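Local structure of sorbitol dehydrogenase (Gluconobacter oxydans, 5ITG) at residues A107-P121 with P161-R175. The protein probably oxidises D-sorbitol to L-sorbose with a nicotinamide cofactor, as a Rossmann-fold member of the mannitol dehydrogenase family. Residues are numbered along the deposited sequence; the frame is centred on the assembly and turned at random.
Sequences APADPEAVLKHLVDP and PSTVFGYVVEALRRR
Tyr167 and Leu115 interlock where helix 111-119 packs beside helix 164-177 in the Rossmann domain, a worked example of knobs-into-holes packing completed by hydrogen bonds from an arginine. The axes of the segments 111-119 and 164-175 come within 9.1 Å, with a crossing angle of -52°. Tyr167 can be followed outward. Its CB rests on Leu118 CD2; CD1 then passes Val114 CG1 at 3.6 Å, and CE1 meets Val114 CB and, at the ring edge, Pro111 O. CE2 and CZ lie against Ala107 CB, and OH ends 3.4 Å from Pro111 CA. Pro161 CG lies above one ring face, toward the rim, while Phe31 of strand 26-31 also touches this tyrosine.

Leu115 is the reciprocal knob, entering the hole formed by Tyr167, Glu170, Ala171 and Arg174. Its CD1 lies over one face of the Arg174 guanidinium, 3.5 Å from Arg174 NH1. That plate is steadied from its edge by Glu170 OE2, 2.8 Å from Arg174 NE; Arg173 grips the same carboxylate side-on with two nitrogens. Farther along, Leu118 CB and Ala171 CB touch tightly at 3.4 Å.

Arg175 bends at chi3 (72°), and its NH1 donates hydrogen bonds to Leu118 O at 2.7 Å, near the guanidinium plane, and to Asp120 O at 3.1 Å, approached from above its carbonyl plane. Its NE is hydrogen-bonded to Lys181 O. Hydrocarbon thus fills the buried seam, while one arginine, its positive charge probably favourable near backbone carbonyls on the C-terminal side of helix 111-119, joins that region to helix 164-177.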
# COMPACT_ATOMS: atom_id res chain seq x y z
N ALA A 107 -0.36 -7.41 -23.00
CA ALA A 107 -1.27 -6.63 -23.83
C ALA A 107 -0.73 -6.28 -25.21
O ALA A 107 -1.39 -6.53 -26.22
CB ALA A 107 -1.68 -5.35 -23.09
N PRO A 108 0.48 -5.69 -25.28
CA PRO A 108 1.04 -5.33 -26.58
C PRO A 108 1.12 -6.48 -27.59
O PRO A 108 0.94 -6.27 -28.78
CB PRO A 108 2.41 -4.77 -26.22
CG PRO A 108 2.15 -4.12 -24.88
CD PRO A 108 1.32 -5.19 -24.18
N ALA A 109 1.39 -7.70 -27.10
CA ALA A 109 1.49 -8.87 -27.97
C ALA A 109 0.22 -9.11 -28.78
O ALA A 109 0.29 -9.54 -29.93
CB ALA A 109 1.83 -10.10 -27.14
N ASP A 110 -0.94 -8.85 -28.18
CA ASP A 110 -2.21 -9.03 -28.87
C ASP A 110 -3.34 -8.30 -28.14
O ASP A 110 -4.00 -8.86 -27.26
CB ASP A 110 -2.55 -10.52 -29.01
CG ASP A 110 -3.85 -10.76 -29.77
OD1 ASP A 110 -4.40 -9.79 -30.34
OD2 ASP A 110 -4.33 -11.92 -29.80
N PRO A 111 -3.57 -7.03 -28.49
CA PRO A 111 -4.63 -6.24 -27.85
C PRO A 111 -6.00 -6.92 -27.86
O PRO A 111 -6.74 -6.83 -26.88
CB PRO A 111 -4.61 -4.94 -28.64
CG PRO A 111 -3.14 -4.79 -28.96
CD PRO A 111 -2.78 -6.19 -29.41
N GLU A 112 -6.34 -7.60 -28.96
CA GLU A 112 -7.64 -8.27 -29.04
C GLU A 112 -7.79 -9.36 -27.99
O GLU A 112 -8.87 -9.55 -27.44
CB GLU A 112 -7.87 -8.89 -30.43
CG GLU A 112 -9.28 -9.46 -30.60
CD GLU A 112 -9.45 -10.35 -31.83
OE1 GLU A 112 -8.86 -11.45 -31.87
OE2 GLU A 112 -10.19 -9.93 -32.76
N ALA A 113 -6.69 -10.07 -27.71
CA ALA A 113 -6.69 -11.14 -26.72
C ALA A 113 -7.11 -10.63 -25.34
O ALA A 113 -7.82 -11.32 -24.60
CB ALA A 113 -5.30 -11.76 -26.64
N VAL A 114 -6.66 -9.43 -24.99
CA VAL A 114 -6.99 -8.83 -23.71
C VAL A 114 -8.46 -8.44 -23.70
O VAL A 114 -9.17 -8.67 -22.72
CB VAL A 114 -6.14 -7.57 -23.43
CG1 VAL A 114 -6.66 -6.86 -22.18
CG2 VAL A 114 -4.69 -7.97 -23.23
N LEU A 115 -8.91 -7.83 -24.80
CA LEU A 115 -10.29 -7.40 -24.92
C LEU A 115 -11.28 -8.55 -24.87
O LEU A 115 -12.39 -8.39 -24.35
CB LEU A 115 -10.49 -6.60 -26.22
CG LEU A 115 -10.00 -5.15 -26.19
CD1 LEU A 115 -10.14 -4.53 -27.57
CD2 LEU A 115 -10.81 -4.35 -25.17
N LYS A 116 -10.89 -9.71 -25.40
CA LYS A 116 -11.76 -10.88 -25.38
C LYS A 116 -12.05 -11.27 -23.93
O LYS A 116 -13.19 -11.59 -23.57
CB LYS A 116 -11.10 -12.06 -26.09
CG LYS A 116 -12.00 -13.29 -26.19
CD LYS A 116 -11.26 -14.51 -26.71
CE LYS A 116 -12.20 -15.71 -26.87
NZ LYS A 116 -12.99 -15.97 -25.62
N HIS A 117 -11.01 -11.26 -23.09
CA HIS A 117 -11.20 -11.60 -21.69
C HIS A 117 -12.08 -10.57 -21.01
O HIS A 117 -12.99 -10.91 -20.26
CB HIS A 117 -9.85 -11.69 -20.96
CG HIS A 117 -9.24 -13.05 -20.99
ND1 HIS A 117 -8.20 -13.38 -21.83
CD2 HIS A 117 -9.52 -14.17 -20.28
CE1 HIS A 117 -7.86 -14.64 -21.63
NE2 HIS A 117 -8.65 -15.14 -20.70
N LEU A 118 -11.79 -9.30 -21.29
CA LEU A 118 -12.52 -8.18 -20.72
C LEU A 118 -14.02 -8.16 -21.04
O LEU A 118 -14.82 -7.67 -20.24
CB LEU A 118 -11.88 -6.87 -21.17
CG LEU A 118 -10.98 -6.11 -20.20
CD1 LEU A 118 -10.31 -7.05 -19.21
CD2 LEU A 118 -9.95 -5.33 -21.00
N VAL A 119 -14.41 -8.68 -22.20
CA VAL A 119 -15.82 -8.68 -22.57
C VAL A 119 -16.56 -9.95 -22.15
O VAL A 119 -17.79 -9.99 -22.19
CB VAL A 119 -16.04 -8.48 -24.09
CG1 VAL A 119 -15.59 -7.09 -24.50
CG2 VAL A 119 -15.30 -9.54 -24.87
N ASP A 120 -15.81 -10.98 -21.75
CA ASP A 120 -16.42 -12.25 -21.34
C ASP A 120 -17.33 -12.05 -20.13
O ASP A 120 -16.92 -11.50 -19.11
CB ASP A 120 -15.33 -13.27 -21.00
CG ASP A 120 -15.89 -14.67 -20.79
OD1 ASP A 120 -16.73 -14.85 -19.88
OD2 ASP A 120 -15.49 -15.59 -21.53
N PRO A 121 -18.59 -12.51 -20.24
CA PRO A 121 -19.57 -12.38 -19.15
C PRO A 121 -19.12 -12.95 -17.81
O PRO A 121 -19.59 -12.51 -16.76
CB PRO A 121 -20.80 -13.10 -19.71
CG PRO A 121 -20.66 -12.91 -21.20
CD PRO A 121 -19.19 -13.19 -21.40
N PRO A 161 -6.61 -0.01 -28.15
CA PRO A 161 -5.94 0.79 -27.12
C PRO A 161 -4.69 0.13 -26.54
O PRO A 161 -4.47 -1.07 -26.72
CB PRO A 161 -7.02 0.94 -26.08
CG PRO A 161 -7.62 -0.43 -26.08
CD PRO A 161 -7.76 -0.73 -27.57
N SER A 162 -3.88 0.93 -25.85
CA SER A 162 -2.67 0.43 -25.21
C SER A 162 -2.65 0.78 -23.72
O SER A 162 -1.87 0.22 -22.95
CB SER A 162 -1.41 1.02 -25.87
OG SER A 162 -1.29 2.40 -25.58
N THR A 163 -3.51 1.71 -23.30
CA THR A 163 -3.55 2.10 -21.89
C THR A 163 -4.65 1.36 -21.15
O THR A 163 -5.63 0.90 -21.76
CB THR A 163 -3.79 3.62 -21.71
OG1 THR A 163 -5.15 3.94 -22.04
CG2 THR A 163 -2.85 4.42 -22.60
N VAL A 164 -4.50 1.23 -19.84
CA VAL A 164 -5.50 0.53 -19.04
C VAL A 164 -6.84 1.24 -19.22
O VAL A 164 -7.88 0.60 -19.31
CB VAL A 164 -5.10 0.50 -17.53
CG1 VAL A 164 -5.12 1.90 -16.93
CG2 VAL A 164 -6.01 -0.44 -16.76
N PHE A 165 -6.80 2.56 -19.30
CA PHE A 165 -8.01 3.35 -19.48
C PHE A 165 -8.69 2.95 -20.78
O PHE A 165 -9.90 2.71 -20.82
CB PHE A 165 -7.66 4.84 -19.53
CG PHE A 165 -6.66 5.25 -18.51
CD1 PHE A 165 -6.96 5.19 -17.15
CD2 PHE A 165 -5.39 5.67 -18.90
CE1 PHE A 165 -6.01 5.55 -16.20
CE2 PHE A 165 -4.44 6.03 -17.95
CZ PHE A 165 -4.75 5.97 -16.59
N GLY A 166 -7.91 2.88 -21.85
CA GLY A 166 -8.44 2.51 -23.15
C GLY A 166 -9.03 1.11 -23.18
O GLY A 166 -10.11 0.90 -23.73
N TYR A 167 -8.33 0.15 -22.58
CA TYR A 167 -8.78 -1.24 -22.55
C TYR A 167 -10.08 -1.39 -21.77
O TYR A 167 -11.04 -2.01 -22.23
CB TYR A 167 -7.72 -2.13 -21.90
CG TYR A 167 -6.65 -2.63 -22.85
CD1 TYR A 167 -6.92 -3.65 -23.76
CD2 TYR A 167 -5.37 -2.09 -22.83
CE1 TYR A 167 -5.94 -4.13 -24.63
CE2 TYR A 167 -4.37 -2.56 -23.69
CZ TYR A 167 -4.66 -3.58 -24.59
OH TYR A 167 -3.69 -4.04 -25.45
N VAL A 168 -10.11 -0.82 -20.56
CA VAL A 168 -11.27 -0.91 -19.69
C VAL A 168 -12.51 -0.24 -20.27
O VAL A 168 -13.58 -0.83 -20.32
CB VAL A 168 -10.95 -0.32 -18.30
CG1 VAL A 168 -12.23 -0.16 -17.48
CG2 VAL A 168 -9.98 -1.25 -17.56
N VAL A 169 -12.36 1.01 -20.70
CA VAL A 169 -13.49 1.73 -21.27
C VAL A 169 -13.98 1.10 -22.58
O VAL A 169 -15.19 0.99 -22.80
CB VAL A 169 -13.15 3.22 -21.45
CG1 VAL A 169 -14.23 3.92 -22.26
CG2 VAL A 169 -13.03 3.88 -20.07
N GLU A 170 -13.06 0.68 -23.45
CA GLU A 170 -13.48 0.04 -24.70
C GLU A 170 -14.19 -1.27 -24.38
O GLU A 170 -15.19 -1.62 -25.02
CB GLU A 170 -12.26 -0.22 -25.60
CG GLU A 170 -12.56 -1.03 -26.86
CD GLU A 170 -13.51 -0.34 -27.84
OE1 GLU A 170 -13.96 0.80 -27.58
OE2 GLU A 170 -13.80 -0.95 -28.89
N ALA A 171 -13.70 -2.00 -23.39
CA ALA A 171 -14.33 -3.26 -23.01
C ALA A 171 -15.75 -2.99 -22.50
O ALA A 171 -16.70 -3.71 -22.85
CB ALA A 171 -13.51 -3.97 -21.93
N LEU A 172 -15.90 -1.95 -21.69
CA LEU A 172 -17.21 -1.60 -21.15
C LEU A 172 -18.16 -1.17 -22.27
O LEU A 172 -19.34 -1.49 -22.24
CB LEU A 172 -17.06 -0.49 -20.11
CG LEU A 172 -16.44 -0.98 -18.79
CD1 LEU A 172 -16.04 0.19 -17.92
CD2 LEU A 172 -17.45 -1.88 -18.07
N ARG A 173 -17.63 -0.46 -23.26
CA ARG A 173 -18.46 -0.02 -24.38
C ARG A 173 -19.02 -1.24 -25.11
O ARG A 173 -20.23 -1.35 -25.34
CB ARG A 173 -17.64 0.82 -25.37
CG ARG A 173 -18.46 1.39 -26.52
CD ARG A 173 -17.60 2.03 -27.60
NE ARG A 173 -16.80 1.04 -28.33
CZ ARG A 173 -17.32 0.05 -29.05
NH1 ARG A 173 -18.63 -0.10 -29.15
NH2 ARG A 173 -16.51 -0.80 -29.68
N ARG A 174 -18.14 -2.17 -25.45
CA ARG A 174 -18.54 -3.38 -26.15
C ARG A 174 -19.54 -4.21 -25.37
O ARG A 174 -20.51 -4.72 -25.95
CB ARG A 174 -17.31 -4.22 -26.50
CG ARG A 174 -16.35 -3.50 -27.44
CD ARG A 174 -15.25 -4.41 -27.95
NE ARG A 174 -14.30 -3.67 -28.76
CZ ARG A 174 -13.24 -4.22 -29.36
NH1 ARG A 174 -13.01 -5.52 -29.24
NH2 ARG A 174 -12.42 -3.46 -30.07
N ARG A 175 -19.32 -4.34 -24.06
CA ARG A 175 -20.24 -5.10 -23.22
C ARG A 175 -21.61 -4.43 -23.27
O ARG A 175 -22.64 -5.09 -23.40
CB ARG A 175 -19.71 -5.15 -21.77
CG ARG A 175 -18.41 -5.96 -21.61
CD ARG A 175 -17.80 -5.86 -20.18
NE ARG A 175 -18.57 -6.60 -19.18
CZ ARG A 175 -18.23 -7.79 -18.69
NH1 ARG A 175 -17.13 -8.40 -19.09
NH2 ARG A 175 -19.02 -8.39 -17.80